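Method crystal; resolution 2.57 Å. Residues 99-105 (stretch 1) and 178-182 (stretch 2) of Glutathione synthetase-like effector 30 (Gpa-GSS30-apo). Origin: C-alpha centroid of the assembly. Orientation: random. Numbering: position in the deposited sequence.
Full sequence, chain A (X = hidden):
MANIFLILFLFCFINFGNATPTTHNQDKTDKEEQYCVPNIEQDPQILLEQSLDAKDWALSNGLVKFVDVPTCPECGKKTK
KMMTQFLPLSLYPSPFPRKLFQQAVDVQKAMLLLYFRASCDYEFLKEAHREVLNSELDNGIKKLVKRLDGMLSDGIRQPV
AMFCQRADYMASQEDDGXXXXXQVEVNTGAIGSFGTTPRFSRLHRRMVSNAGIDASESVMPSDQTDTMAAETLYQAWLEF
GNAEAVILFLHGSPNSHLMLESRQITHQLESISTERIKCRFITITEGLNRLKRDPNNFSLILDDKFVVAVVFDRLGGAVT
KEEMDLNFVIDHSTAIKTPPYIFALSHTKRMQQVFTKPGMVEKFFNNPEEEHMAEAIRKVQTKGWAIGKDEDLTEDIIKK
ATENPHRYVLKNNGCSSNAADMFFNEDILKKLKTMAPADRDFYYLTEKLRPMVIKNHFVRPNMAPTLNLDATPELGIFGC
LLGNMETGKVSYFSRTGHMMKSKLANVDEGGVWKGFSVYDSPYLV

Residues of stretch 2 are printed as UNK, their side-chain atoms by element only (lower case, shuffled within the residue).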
# COMPACT_ATOMS: atom_id res chain seq x y z
N LYS A 99 -7.60 16.06 26.75
CA LYS A 99 -7.79 17.52 26.81
C LYS A 99 -6.73 18.24 26.00
O LYS A 99 -7.05 19.17 25.27
CB LYS A 99 -7.86 18.04 28.26
CG LYS A 99 -9.29 17.97 28.79
CD LYS A 99 -9.43 18.15 30.30
CE LYS A 99 -10.83 17.73 30.72
NZ LYS A 99 -11.35 18.54 31.86
N LEU A 100 -5.49 17.76 26.11
CA LEU A 100 -4.34 18.39 25.44
C LEU A 100 -4.38 18.21 23.91
O LEU A 100 -4.01 19.11 23.16
CB LEU A 100 -3.02 17.85 26.00
CG LEU A 100 -2.83 17.89 27.53
CD1 LEU A 100 -1.38 17.59 27.85
CD2 LEU A 100 -3.27 19.20 28.16
N PHE A 101 -4.83 17.05 23.46
CA PHE A 101 -5.03 16.82 22.05
C PHE A 101 -6.08 17.77 21.51
O PHE A 101 -5.89 18.35 20.45
CB PHE A 101 -5.48 15.38 21.80
CG PHE A 101 -5.83 15.09 20.37
CD1 PHE A 101 -4.86 14.66 19.48
CD2 PHE A 101 -7.14 15.26 19.91
CE1 PHE A 101 -5.18 14.38 18.16
CE2 PHE A 101 -7.46 14.99 18.58
CZ PHE A 101 -6.48 14.54 17.71
N GLN A 102 -7.18 17.92 22.22
CA GLN A 102 -8.20 18.87 21.81
C GLN A 102 -7.65 20.30 21.86
O GLN A 102 -7.90 21.09 20.98
CB GLN A 102 -9.48 18.71 22.65
CG GLN A 102 -10.77 19.16 21.99
CD GLN A 102 -10.93 18.63 20.56
OE1 GLN A 102 -11.29 19.39 19.65
NE2 GLN A 102 -10.61 17.34 20.35
N GLN A 103 -6.85 20.62 22.87
CA GLN A 103 -6.20 21.92 22.97
C GLN A 103 -5.29 22.18 21.76
O GLN A 103 -5.27 23.31 21.24
CB GLN A 103 -5.40 22.01 24.28
CG GLN A 103 -5.00 23.40 24.70
CD GLN A 103 -3.99 23.40 25.84
OE1 GLN A 103 -3.91 22.45 26.64
NE2 GLN A 103 -3.22 24.48 25.94
N ALA A 104 -4.55 21.17 21.30
CA ALA A 104 -3.69 21.32 20.11
C ALA A 104 -4.48 21.45 18.79
O ALA A 104 -4.15 22.27 17.92
CB ALA A 104 -2.73 20.15 20.00
N VAL A 105 -5.49 20.61 18.63
CA VAL A 105 -6.37 20.68 17.48
C VAL A 105 -7.06 22.03 17.41
O VAL A 105 -7.12 22.61 16.35
CB VAL A 105 -7.41 19.54 17.50
CG1 VAL A 105 -8.57 19.81 16.55
CG2 VAL A 105 -6.71 18.23 17.16
N UNK A 178 0.81 17.03 36.81
CA UNK A 178 -0.20 16.99 35.74
C UNK A 178 0.43 17.52 34.43
O UNK A 178 1.30 18.42 34.46
n UNK A 178 -3.06 16.56 33.64
c UNK A 178 -2.78 17.11 36.00
c UNK A 178 -1.44 17.82 36.15
o UNK A 178 -4.41 18.13 34.55
c UNK A 178 -3.49 17.31 34.66
N UNK A 179 0.02 16.95 33.29
CA UNK A 179 0.61 17.31 31.99
C UNK A 179 -0.04 18.54 31.35
O UNK A 179 -1.26 18.67 31.40
c UNK A 179 1.37 12.69 32.54
o UNK A 179 3.50 11.71 33.08
c UNK A 179 1.31 14.93 31.57
c UNK A 179 3.42 13.88 32.14
c UNK A 179 2.75 12.75 32.59
c UNK A 179 2.71 14.96 31.64
c UNK A 179 0.65 13.77 32.04
c UNK A 179 0.55 16.11 31.04
N UNK A 180 0.78 19.43 30.78
CA UNK A 180 0.29 20.56 29.96
C UNK A 180 0.86 20.56 28.53
O UNK A 180 2.00 20.13 28.30
c UNK A 180 0.55 21.94 30.59
c UNK A 180 2.04 22.21 30.75
c UNK A 180 -0.21 22.08 31.89
N UNK A 181 0.07 21.06 27.60
CA UNK A 181 0.44 21.10 26.19
C UNK A 181 1.46 22.21 25.98
O UNK A 181 1.23 23.36 26.40
c UNK A 181 -0.80 21.35 25.32
c UNK A 181 -1.85 21.75 23.06
c UNK A 181 -0.63 21.21 23.80
c UNK A 181 -0.37 19.76 23.40
N UNK A 182 2.60 21.87 25.36
CA UNK A 182 3.62 22.86 24.99
C UNK A 182 4.19 22.62 23.59
O UNK A 182 4.58 21.52 23.24
c UNK A 182 4.72 22.91 26.06
c UNK A 182 5.26 24.64 27.89
n UNK A 182 3.48 26.38 28.28
c UNK A 182 4.62 25.62 28.88
c UNK A 182 4.26 23.62 27.34

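Position 178 precedes the strand and carries five side-chain atoms: three carbons in a row, the third bearing one oxygen and one nitrogen. Its CA-to-CB bond points sideways, and although the end of the chain comes nearer to the helix, it makes no contact with it. A primary amide on a two-carbon arm makes the residue Gln 178. A polar, flexible side chain is at home in such an exposed place.

Position 179 opens the strand with one carbon leading to a ring of six carbons that bears a single oxygen. CB of position 179 lies 4.0 Å from CD1 of Leu 100, an apolar contact made at the base of the side chain, while the ring leads away from the helix. The backbone contributes as well: O of position 179 is 3.7 Å from CD1 of Leu 100. A six-membered carbon ring with a hydroxyl identifies Tyr 179. An aromatic side chain with a polar tip suits this partly exposed place, where CB packs on Leu 100 and the hydroxyl is hydrogen-bonded elsewhere in the structure.

Position 180 has three side-chain carbons, the first carrying the other two. Its CA-to-CB bond points away from the helix, so what meets stretch 1 is the main chain, with C of position 180 lying 3.8 Å from CD1 of Leu 100. Branching at CB with no heteroatom means Val 180. A β-branched residue is well suited to the extended backbone found here.

Position 181 holds four carbons, forked at the second, and its CA-to-CB bond points toward the helix. The fork packs against Leu 100 and Ala 104, and CB of position 181 sits 3.6 Å from OE1 of Gln 103. The fork one carbon beyond CB makes it Leu 181, in the t, p rotamer. Its CD2 lies 3.6 Å from CB of Ala 104 and 3.4 Å from the backbone O of Leu 100, while CD1 is 4.2 Å from CB of Leu 100. A compact, branched apolar side chain suits this buried site.

Position 182 shows four carbons in a row ending in nitrogen. Its CA-to-CB bond points away from the helix, and the side chain touches nothing on stretch 1. This is Lys 182, whose NZ is hydrogen-bonded elsewhere in the structure. A long, charged chain suits this partly exposed place.

The contact is thus a small apolar packing of strand against helix, burying 276 Å² without a hydrogen bond across it. The two run nearly parallel, at 18°, with axes 8.2 Å apart at closest approach. Leu 181 settles against Leu 100, Gln 103 and Ala 104, while Leu 100 reaches back along the strand to Tyr 179 and Val 180.

Stretch 2 178-182: QYVLK
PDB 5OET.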